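Local atomic coordinates of extracellular protein 11-1 (Passalora fulva, PDB entry 6ZUS), a protein that is a secreted avirulence effector of a plant-pathogenic fungus, belongs to a structurally conserved effector family, binds zinc and probably affects or is detected through plant resistance proteins. Residues A[36-41]-A[54-59]; A[43-48]-A[105-110]; A[99-104]-A[111-116]. All blocks are in the same frame, centred on the assembly; numbering follows the deposited sequence.

Interaction 1: A[36-41]-A[54-59]; sequences QQFNLW and STAIPK
Phe38 carries the whole of this contact from the helix side, reaching from helix 31-40 to Ala56 and Ser54. Its CG is anti to the backbone N (chi1 168°), which swings the ring out toward Ala56. The methyl CB of Ala56 lies over one face as a CH-pi contact, 3.7 Å from the centroid of the Phe38 ring and 19° off its normal. The methyl sits nearer the rim at CG than the far end: Phe38 CG to Ala56 CB is 3.5 Å. At that far end, Phe38 CZ comes within 3.9 Å of the carbonyl O of Ser54, which approaches obliquely. The opposite ring face receives Lys43 in a cation-pi contact. Helix 31-40 is thereby packed against the approach to strand 57-64, an outermost strand of the four-stranded antiparallel sheet; Ala80 of strand 71-86 also touches Phe38, while Ser54 OG is bound by Thr81 N. Further along, Trp41 N bonds to Phe38 O at 3.0 Å. The indole presents a face to the phenyl, with Phe38 CD1 3.5 Å above the Trp41 plane, and Trp41 CH2 lies at the phenyl edge.

Interaction 2: A[43-48]-A[105-110]; sequences KNDACQ and TERVLG
The guanidinium of Arg107 and the carboxylate of Asp45 meet edge to edge, their planes only 17° apart, while Cys47 SG approaches the guanidinium obliquely. This bidentate, side-on salt bridge joins helix 101-109 to a type I beta turn running from Asp45 to Gln48, whose first residue also forms an Asx turn. Arg107 NE donates to Asp45 OD1 at 2.8 Å, and Arg107 NH2 donates to Asp45 OD2 at 2.9 Å with an N-H...O angle of 179°. Both oxygens are met on their syn side and both lie practically in the guanidinium plane, so the paired bonds oppose rotation of either group. A bend at chi3 (-53°) of Arg107 turns its NE edge toward the acid.

The third grip comes from above the carboxylate plane: Cys47 N donates to Asp45 OD2 at 2.9 Å, closing the Asx turn, while Gln48 N to Asp45 O (2.9 Å) closes the beta turn. Asp45 OD2 thus accepts two donors, which would probably help to keep this buried acid ionised. Arg107 NH1 has its own acceptor in Asp98 O, and Phe97 packs against the arginine. On the apolar flank, Asp45 CB rests 4.0 Å from Val108 CG2. At the guanidinium end, Arg107 NH2 stands 3.3 Å from Cys47 SG.

Interaction 3: A[99-104]-A[111-116]; sequences CDVKPY and RRWYDE
Lys102 is laid across one face of the Trp113 indole, the two side chains crossing at about a right angle. The contact starts at the backbone: CA of Lys102 stands 3.9 Å from the centroid of the five-membered ring of Trp113 and 7° off its normal, a CH-pi approach from almost straight above. Next, CB of Lys102 lies over the same face, spanning CD2 and CE3 near the junction of the two rings. CG is the closest approach, 3.6 Å from Trp113 CE3, because it is placed anti to the backbone N (chi1 171°), a setting that carries the chain outward across the CE3 edge of the indole. CD continues alongside that edge, 3.8 Å from Trp113 CE3, whereas CE has run out past it and dropped toward the ring plane, 4.1 Å from the same CE3.

At chi4 (-45°) the otherwise extended chain bends and delivers NZ to a water. Lys102 NZ donates to this water at 3.1 Å, and the water in turn donates to Trp113 O at 2.7 Å, so the ammonium is tied to the backbone of the very residue its methylenes cover. Glu106 OE2 offers NZ only a long, weak ion pair, but it accepts a bond from Trp113 N.

The indole has further restraints. Asp115 N lies 3.5 Å above its opposite face, NE1 bonds to Gly131 O of strand 127-138, and Val101 CG2 brushes Trp113 CZ2 at 4.3 Å. With Trp113 clasped between Lys102 and its own following backbone, the contact is an aliphatic lysine-on-tryptophan CH-pi packing that folds the loop after helix 101-109 back against the first turn of that helix, beside the outermost strand 127-138 of the antiparallel sheet.

How the interactions relate
Interactions 1 and 2 are buried, whereas interaction 3 lies at the surface. Chemistry follows place: interaction 1 is apolar packing of helix 31-40 on the loop leading into outermost strand 57-64, interaction 2 a salt bridge shielded inside the fold, and interaction 3 a partly solvated lysine-indole contact with a bridging water. Interactions 2 and 3 share helix 101-109, their centres about 10 Å apart, and are joined covalently by the Cys47-Cys99 disulfide and by a probable hydrogen bond between Gln48 OE1 and Tyr104 OH. Interactions 1 and 2 meet through Trp41 packing on Leu109 and a probable Phe38 O to Lys43 NZ hydrogen bond. Interactions 1 and 3 do not touch, their nearest atoms about 5 Å apart.

Interaction 1: A[36-41]-A[54-59]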
loop_
_atom_site.group_PDB
_atom_site.type_symbol
_atom_site.label_atom_id
_atom_site.label_comp_id
_atom_site.label_asym_id
_atom_site.label_seq_id
_atom_site.Cartn_x
_atom_site.Cartn_y
_atom_site.Cartn_z
ATOM N N GLN A 36 2.120 1.462 -12.876
ATOM C CA GLN A 36 1.134 0.499 -13.409
ATOM C C GLN A 36 0.631 -0.373 -12.260
ATOM O O GLN A 36 -0.528 -0.792 -12.303
ATOM C CB GLN A 36 1.657 -0.470 -14.473
ATOM C CG GLN A 36 2.071 0.158 -15.793
ATOM C CD GLN A 36 2.618 -0.880 -16.748
ATOM O OE1 GLN A 36 3.752 -1.361 -16.605
ATOM N NE2 GLN A 36 1.813 -1.233 -17.744
ATOM N N GLN A 37 1.489 -0.704 -11.311
ATOM C CA GLN A 37 1.012 -1.469 -10.112
ATOM C C GLN A 37 -0.029 -0.621 -9.382
ATOM O O GLN A 37 -1.100 -1.154 -9.034
ATOM C CB GLN A 37 2.188 -1.898 -9.228
ATOM C CG GLN A 37 2.936 -3.077 -9.873
ATOM C CD GLN A 37 2.195 -4.392 -9.918
ATOM O OE1 GLN A 37 1.173 -4.614 -9.279
ATOM N NE2 GLN A 37 2.782 -5.365 -10.591
ATOM N N PHE A 38 0.252 0.665 -9.167
ATOM C CA PHE A 38 -0.726 1.571 -8.525
ATOM C C PHE A 38 -2.061 1.538 -9.297
ATOM O O PHE A 38 -3.147 1.467 -8.698
ATOM C CB PHE A 38 -0.182 2.984 -8.389
ATOM C CG PHE A 38 -1.238 3.977 -8.008
ATOM C CD1 PHE A 38 -1.669 4.082 -6.694
ATOM C CD2 PHE A 38 -1.844 4.770 -8.980
ATOM C CE1 PHE A 38 -2.660 4.973 -6.348
ATOM C CE2 PHE A 38 -2.828 5.677 -8.631
ATOM C CZ PHE A 38 -3.254 5.754 -7.326
ATOM N N ASN A 39 -2.012 1.591 -10.617
ATOM C CA ASN A 39 -3.235 1.573 -11.470
ATOM C C ASN A 39 -4.053 0.295 -11.234
ATOM O O ASN A 39 -5.254 0.348 -11.434
ATOM C CB ASN A 39 -2.878 1.764 -12.944
ATOM C CG ASN A 39 -2.388 3.174 -13.230
ATOM O OD1 ASN A 39 -2.583 4.103 -12.428
ATOM N ND2 ASN A 39 -1.756 3.336 -14.382
ATOM N N LEU A 40 -3.449 -0.825 -10.776
ATOM C CA LEU A 40 -4.207 -2.078 -10.503
ATOM C C LEU A 40 -4.882 -2.080 -9.131
ATOM O O LEU A 40 -5.709 -2.975 -8.878
ATOM C CB LEU A 40 -3.231 -3.241 -10.581
ATOM C CG LEU A 40 -2.705 -3.525 -11.986
ATOM C CD1 LEU A 40 -1.602 -4.582 -11.930
ATOM C CD2 LEU A 40 -3.863 -3.970 -12.889
ATOM N N TRP A 41 -4.513 -1.177 -8.225
ATOM C CA TRP A 41 -5.199 -1.103 -6.910
ATOM C C TRP A 41 -6.703 -0.942 -7.139
ATOM O O TRP A 41 -7.097 -0.196 -8.067
ATOM C CB TRP A 41 -4.692 0.031 -6.010
ATOM C CG TRP A 41 -3.248 -0.016 -5.638
ATOM C CD1 TRP A 41 -2.288 -0.898 -6.036
ATOM C CD2 TRP A 41 -2.611 0.942 -4.779
ATOM N NE1 TRP A 41 -1.094 -0.569 -5.449
ATOM C CE2 TRP A 41 -1.258 0.566 -4.685
ATOM C CE3 TRP A 41 -3.058 2.081 -4.081
ATOM C CZ2 TRP A 41 -0.347 1.320 -3.921
ATOM C CZ3 TRP A 41 -2.172 2.781 -3.294
ATOM C CH2 TRP A 41 -0.829 2.405 -3.216
ATOM N N SER A 54 -4.533 9.934 -3.825
ATOM C CA SER A 54 -3.470 10.926 -4.112
ATOM C C SER A 54 -2.620 10.437 -5.287
ATOM O O SER A 54 -2.801 9.273 -5.788
ATOM C CB SER A 54 -2.654 11.174 -2.912
ATOM O OG SER A 54 -1.729 10.124 -2.739
ATOM N N THR A 55 -1.811 11.356 -5.819
ATOM C CA THR A 55 -0.757 11.039 -6.809
ATOM C C THR A 55 0.126 9.930 -6.217
ATOM O O THR A 55 0.423 9.976 -5.006
ATOM C CB THR A 55 0.076 12.294 -7.127
ATOM O OG1 THR A 55 -0.839 13.185 -7.769
ATOM C CG2 THR A 55 1.250 11.994 -8.024
ATOM N N ALA A 56 0.421 8.926 -7.020
ATOM C CA ALA A 56 1.273 7.785 -6.589
ATOM C C ALA A 56 2.742 8.245 -6.636
ATOM O O ALA A 56 3.113 8.995 -7.548
ATOM C CB ALA A 56 0.986 6.603 -7.454
ATOM N N ILE A 57 3.557 7.762 -5.708
ATOM C CA ILE A 57 5.011 8.054 -5.644
ATOM C C ILE A 57 5.779 6.727 -5.678
ATOM O O ILE A 57 5.866 6.066 -4.639
ATOM C CB ILE A 57 5.292 8.861 -4.374
ATOM C CG1 ILE A 57 4.482 10.164 -4.383
ATOM C CG2 ILE A 57 6.791 9.122 -4.210
ATOM C CD1 ILE A 57 4.692 10.994 -3.161
ATOM N N PRO A 58 6.319 6.334 -6.848
ATOM C CA PRO A 58 7.281 5.227 -6.944
ATOM C C PRO A 58 8.580 5.487 -6.179
ATOM O O PRO A 58 9.045 6.632 -6.033
ATOM C CB PRO A 58 7.523 5.005 -8.449
ATOM C CG PRO A 58 6.344 5.674 -9.105
ATOM C CD PRO A 58 5.980 6.844 -8.186
ATOM N N LYS A 59 9.186 4.416 -5.672
ATOM C CA LYS A 59 10.479 4.520 -4.978
ATOM C C LYS A 59 11.251 3.240 -5.272
ATOM O O LYS A 59 10.631 2.156 -5.370
ATOM C CB LYS A 59 10.264 4.723 -3.483
ATOM C CG LYS A 59 11.525 5.002 -2.687
ATOM C CD LYS A 59 11.451 4.514 -1.234
ATOM C CE LYS A 59 10.345 5.153 -0.408
ATOM N NZ LYS A 59 10.601 5.054 1.054
#

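Interaction 2: A[43-48]-A[105-110]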
loop_
_atom_site.group_PDB
_atom_site.type_symbol
_atom_site.label_atom_id
_atom_site.label_comp_id
_atom_site.label_asym_id
_atom_site.label_seq_id
_atom_site.Cartn_x
_atom_site.Cartn_y
_atom_site.Cartn_z
ATOM N N LYS A 43 -10.088 0.626 -6.660
ATOM C CA LYS A 43 -10.454 2.031 -6.239
ATOM C C LYS A 43 -11.956 2.129 -5.901
ATOM O O LYS A 43 -12.393 3.219 -5.440
ATOM C CB LYS A 43 -9.882 3.020 -7.268
ATOM C CG LYS A 43 -8.393 2.757 -7.524
ATOM C CD LYS A 43 -7.519 3.888 -7.846
ATOM C CE LYS A 43 -6.074 3.445 -7.962
ATOM N NZ LYS A 43 -5.951 2.385 -8.988
ATOM N N ASN A 44 -12.667 1.001 -5.906
ATOM C CA ASN A 44 -14.117 0.957 -5.609
ATOM C C ASN A 44 -14.405 -0.090 -4.538
ATOM O O ASN A 44 -15.497 -0.688 -4.562
ATOM C CB ASN A 44 -14.932 0.693 -6.867
ATOM C CG ASN A 44 -14.587 -0.649 -7.458
ATOM O OD1 ASN A 44 -13.608 -1.277 -7.050
ATOM N ND2 ASN A 44 -15.388 -1.097 -8.416
ATOM N N ASP A 45 -13.534 -0.197 -3.534
ATOM C CA ASP A 45 -13.863 -1.017 -2.341
ATOM C C ASP A 45 -15.145 -0.476 -1.673
ATOM O O ASP A 45 -15.360 0.751 -1.662
ATOM C CB ASP A 45 -12.701 -1.054 -1.357
ATOM C CG ASP A 45 -12.918 -2.030 -0.209
ATOM O OD1 ASP A 45 -12.767 -3.238 -0.470
ATOM O OD2 ASP A 45 -13.240 -1.574 0.918
ATOM N N ALA A 46 -15.943 -1.354 -1.071
ATOM C CA ALA A 46 -17.143 -0.977 -0.299
ATOM C C ALA A 46 -16.795 0.075 0.765
ATOM O O ALA A 46 -17.666 0.943 1.054
ATOM C CB ALA A 46 -17.734 -2.212 0.332
ATOM N N CYS A 47 -15.593 0.015 1.381
ATOM C CA CYS A 47 -15.136 0.980 2.436
ATOM C C CYS A 47 -14.636 2.314 1.868
ATOM O O CYS A 47 -14.339 3.218 2.675
ATOM C CB CYS A 47 -14.058 0.370 3.317
ATOM S SG CYS A 47 -14.721 -1.086 4.166
ATOM N N GLN A 48 -14.549 2.469 0.555
ATOM C CA GLN A 48 -14.007 3.709 -0.065
ATOM C C GLN A 48 -15.048 4.854 0.059
ATOM O O GLN A 48 -16.201 4.662 -0.355
ATOM C CB GLN A 48 -13.665 3.505 -1.551
ATOM C CG GLN A 48 -12.622 4.491 -2.062
ATOM C CD GLN A 48 -11.279 4.271 -1.380
ATOM O OE1 GLN A 48 -10.837 3.135 -1.205
ATOM N NE2 GLN A 48 -10.635 5.363 -1.008
ATOM N N THR A 105 -6.532 -2.627 3.341
ATOM C CA THR A 105 -5.279 -2.591 2.539
ATOM C C THR A 105 -5.158 -3.877 1.728
ATOM O O THR A 105 -4.863 -3.851 0.510
ATOM C CB THR A 105 -4.043 -2.359 3.425
ATOM O OG1 THR A 105 -4.243 -1.137 4.145
ATOM C CG2 THR A 105 -2.799 -2.367 2.555
ATOM N N GLU A 106 -5.396 -5.015 2.364
ATOM C CA GLU A 106 -5.264 -6.325 1.666
ATOM C C GLU A 106 -6.277 -6.448 0.519
ATOM O O GLU A 106 -5.864 -6.948 -0.552
ATOM C CB GLU A 106 -5.357 -7.463 2.673
ATOM C CG GLU A 106 -4.166 -7.496 3.566
ATOM C CD GLU A 106 -4.172 -8.650 4.560
ATOM O OE1 GLU A 106 -5.283 -9.245 4.720
ATOM O OE2 GLU A 106 -3.075 -9.012 5.112
ATOM N N ARG A 107 -7.511 -5.931 0.680
ATOM C CA ARG A 107 -8.517 -5.923 -0.432
ATOM C C ARG A 107 -8.086 -4.994 -1.572
ATOM O O ARG A 107 -8.191 -5.386 -2.739
ATOM C CB ARG A 107 -9.920 -5.565 0.065
ATOM C CG ARG A 107 -10.501 -6.637 0.993
ATOM C CD ARG A 107 -12.004 -6.457 1.155
ATOM N NE ARG A 107 -12.356 -5.101 1.582
ATOM C CZ ARG A 107 -12.413 -4.689 2.843
ATOM N NH1 ARG A 107 -12.251 -5.546 3.829
ATOM N NH2 ARG A 107 -12.718 -3.428 3.114
ATOM N N VAL A 108 -7.599 -3.809 -1.250
ATOM C CA VAL A 108 -7.309 -2.752 -2.251
ATOM C C VAL A 108 -5.991 -3.062 -2.984
ATOM O O VAL A 108 -5.947 -2.844 -4.214
ATOM C CB VAL A 108 -7.319 -1.383 -1.537
ATOM C CG1 VAL A 108 -6.660 -0.295 -2.361
ATOM C CG2 VAL A 108 -8.756 -1.029 -1.154
ATOM N N LEU A 109 -4.915 -3.430 -2.268
ATOM C CA LEU A 109 -3.578 -3.689 -2.850
ATOM C C LEU A 109 -3.441 -5.164 -3.258
ATOM O O LEU A 109 -2.574 -5.459 -4.133
ATOM C CB LEU A 109 -2.464 -3.274 -1.871
ATOM C CG LEU A 109 -1.975 -1.829 -2.017
ATOM C CD1 LEU A 109 -3.086 -0.832 -1.743
ATOM C CD2 LEU A 109 -0.778 -1.512 -1.139
ATOM N N GLY A 110 -4.178 -6.090 -2.631
ATOM C CA GLY A 110 -4.172 -7.510 -3.043
ATOM C C GLY A 110 -2.961 -8.271 -2.561
ATOM O O GLY A 110 -2.666 -9.362 -3.126
#

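Interaction 3: A[99-104]-A[111-116]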
loop_
_atom_site.group_PDB
_atom_site.type_symbol
_atom_site.label_atom_id
_atom_site.label_comp_id
_atom_site.label_asym_id
_atom_site.label_seq_id
_atom_site.Cartn_x
_atom_site.Cartn_y
_atom_site.Cartn_z
ATOM N N CYS A 99 -13.474 -2.400 7.643
ATOM C CA CYS A 99 -12.782 -1.222 7.074
ATOM C C CYS A 99 -11.518 -0.873 7.873
ATOM O O CYS A 99 -10.895 0.129 7.525
ATOM C CB CYS A 99 -13.711 -0.023 6.992
ATOM S SG CYS A 99 -15.252 -0.317 6.062
ATOM N N ASP A 100 -11.112 -1.721 8.822
ATOM C CA ASP A 100 -9.819 -1.572 9.542
ATOM C C ASP A 100 -8.685 -1.591 8.522
ATOM O O ASP A 100 -8.851 -2.199 7.449
ATOM C CB ASP A 100 -9.635 -2.658 10.610
ATOM C CG ASP A 100 -10.514 -2.404 11.870
ATOM O OD1 ASP A 100 -11.285 -1.360 11.921
ATOM O OD2 ASP A 100 -10.448 -3.237 12.825
ATOM N N VAL A 101 -7.579 -0.941 8.835
ATOM C CA VAL A 101 -6.526 -0.687 7.815
ATOM C C VAL A 101 -5.993 -2.028 7.295
ATOM O O VAL A 101 -5.741 -2.129 6.081
ATOM C CB VAL A 101 -5.384 0.237 8.281
ATOM C CG1 VAL A 101 -5.916 1.614 8.614
ATOM C CG2 VAL A 101 -4.616 -0.347 9.443
ATOM N N LYS A 102 -5.838 -3.052 8.117
ATOM C CA LYS A 102 -5.275 -4.327 7.606
ATOM C C LYS A 102 -6.160 -4.952 6.519
ATOM O O LYS A 102 -5.711 -5.140 5.377
ATOM C CB LYS A 102 -5.015 -5.278 8.760
ATOM C CG LYS A 102 -4.649 -6.673 8.324
ATOM C CD LYS A 102 -4.468 -7.531 9.553
ATOM C CE LYS A 102 -3.830 -8.877 9.330
ATOM N NZ LYS A 102 -4.413 -9.555 8.168
ATOM N N PRO A 103 -7.437 -5.322 6.799
ATOM C CA PRO A 103 -8.279 -5.973 5.787
ATOM C C PRO A 103 -8.498 -5.048 4.583
ATOM O O PRO A 103 -8.495 -5.572 3.454
ATOM C CB PRO A 103 -9.591 -6.348 6.523
ATOM C CG PRO A 103 -9.592 -5.498 7.756
ATOM C CD PRO A 103 -8.127 -5.268 8.111
ATOM N N TYR A 104 -8.749 -3.753 4.832
ATOM C CA TYR A 104 -8.964 -2.763 3.743
ATOM C C TYR A 104 -7.747 -2.787 2.801
ATOM O O TYR A 104 -7.902 -2.905 1.584
ATOM C CB TYR A 104 -9.229 -1.369 4.300
ATOM C CG TYR A 104 -9.159 -0.281 3.265
ATOM C CD1 TYR A 104 -10.193 -0.023 2.367
ATOM C CD2 TYR A 104 -8.048 0.536 3.181
ATOM C CE1 TYR A 104 -10.102 0.963 1.392
ATOM C CE2 TYR A 104 -7.934 1.524 2.216
ATOM C CZ TYR A 104 -8.956 1.749 1.316
ATOM O OH TYR A 104 -8.764 2.729 0.387
ATOM N N ARG A 111 -2.267 -7.753 -1.526
ATOM C CA ARG A 111 -1.057 -8.392 -0.954
ATOM C C ARG A 111 -1.166 -8.320 0.564
ATOM O O ARG A 111 -1.780 -7.357 1.103
ATOM C CB ARG A 111 0.226 -7.698 -1.411
ATOM C CG ARG A 111 0.394 -7.565 -2.919
ATOM C CD ARG A 111 0.542 -8.931 -3.570
ATOM N NE ARG A 111 0.746 -8.757 -4.991
ATOM C CZ ARG A 111 1.336 -9.621 -5.834
ATOM N NH1 ARG A 111 1.762 -10.827 -5.439
ATOM N NH2 ARG A 111 1.445 -9.249 -7.105
ATOM N N ARG A 112 -0.475 -9.250 1.214
ATOM C CA ARG A 112 -0.441 -9.364 2.695
ATOM C C ARG A 112 0.085 -8.070 3.343
ATOM O O ARG A 112 1.208 -7.608 2.974
ATOM C CB ARG A 112 0.475 -10.502 3.101
ATOM C CG ARG A 112 0.436 -10.738 4.595
ATOM C CD ARG A 112 1.297 -11.918 4.966
ATOM N NE ARG A 112 1.481 -11.858 6.412
ATOM C CZ ARG A 112 2.138 -12.768 7.134
ATOM N NH1 ARG A 112 2.653 -13.832 6.535
ATOM N NH2 ARG A 112 2.279 -12.597 8.447
ATOM N N TRP A 113 -0.635 -7.578 4.338
ATOM C CA TRP A 113 -0.306 -6.314 5.061
ATOM C C TRP A 113 0.639 -6.620 6.214
ATOM O O TRP A 113 0.486 -7.668 6.863
ATOM C CB TRP A 113 -1.601 -5.668 5.539
ATOM C CG TRP A 113 -1.499 -4.525 6.508
ATOM C CD1 TRP A 113 -1.616 -3.210 6.222
ATOM C CD2 TRP A 113 -1.348 -4.619 7.937
ATOM N NE1 TRP A 113 -1.517 -2.468 7.377
ATOM C CE2 TRP A 113 -1.424 -3.312 8.450
ATOM C CE3 TRP A 113 -1.238 -5.685 8.839
ATOM C CZ2 TRP A 113 -1.307 -3.028 9.816
ATOM C CZ3 TRP A 113 -1.173 -5.402 10.193
ATOM C CH2 TRP A 113 -1.213 -4.086 10.671
ATOM N N TYR A 114 1.572 -5.704 6.464
ATOM C CA TYR A 114 2.504 -5.764 7.613
ATOM C C TYR A 114 2.458 -4.405 8.303
ATOM O O TYR A 114 2.646 -3.384 7.639
ATOM C CB TYR A 114 3.941 -6.105 7.185
ATOM C CG TYR A 114 4.157 -7.534 6.766
ATOM C CD1 TYR A 114 3.843 -7.950 5.482
ATOM C CD2 TYR A 114 4.628 -8.487 7.678
ATOM C CE1 TYR A 114 4.025 -9.262 5.097
ATOM C CE2 TYR A 114 4.796 -9.812 7.304
ATOM C CZ TYR A 114 4.509 -10.196 6.008
ATOM O OH TYR A 114 4.697 -11.489 5.618
ATOM N N ASP A 115 2.271 -4.443 9.626
ATOM C CA ASP A 115 2.408 -3.263 10.509
ATOM C C ASP A 115 3.787 -2.638 10.226
ATOM O O ASP A 115 4.765 -3.402 10.034
ATOM C CB ASP A 115 2.236 -3.653 11.989
ATOM C CG ASP A 115 2.003 -2.425 12.880
ATOM O OD1 ASP A 115 2.891 -1.583 12.947
ATOM O OD2 ASP A 115 0.872 -2.233 13.325
ATOM N N GLU A 116 3.836 -1.303 10.162
ATOM C CA GLU A 116 5.099 -0.522 10.057
ATOM C C GLU A 116 6.074 -0.896 11.176
ATOM O O GLU A 116 7.287 -0.722 10.925
ATOM C CB GLU A 116 4.902 0.991 10.136
ATOM C CG GLU A 116 4.135 1.581 8.982
ATOM C CD GLU A 116 4.610 1.318 7.566
ATOM O OE1 GLU A 116 5.855 1.338 7.298
ATOM O OE2 GLU A 116 3.696 1.100 6.710
HETATM O O HOH W 1 -1.514 -9.512 7.214
#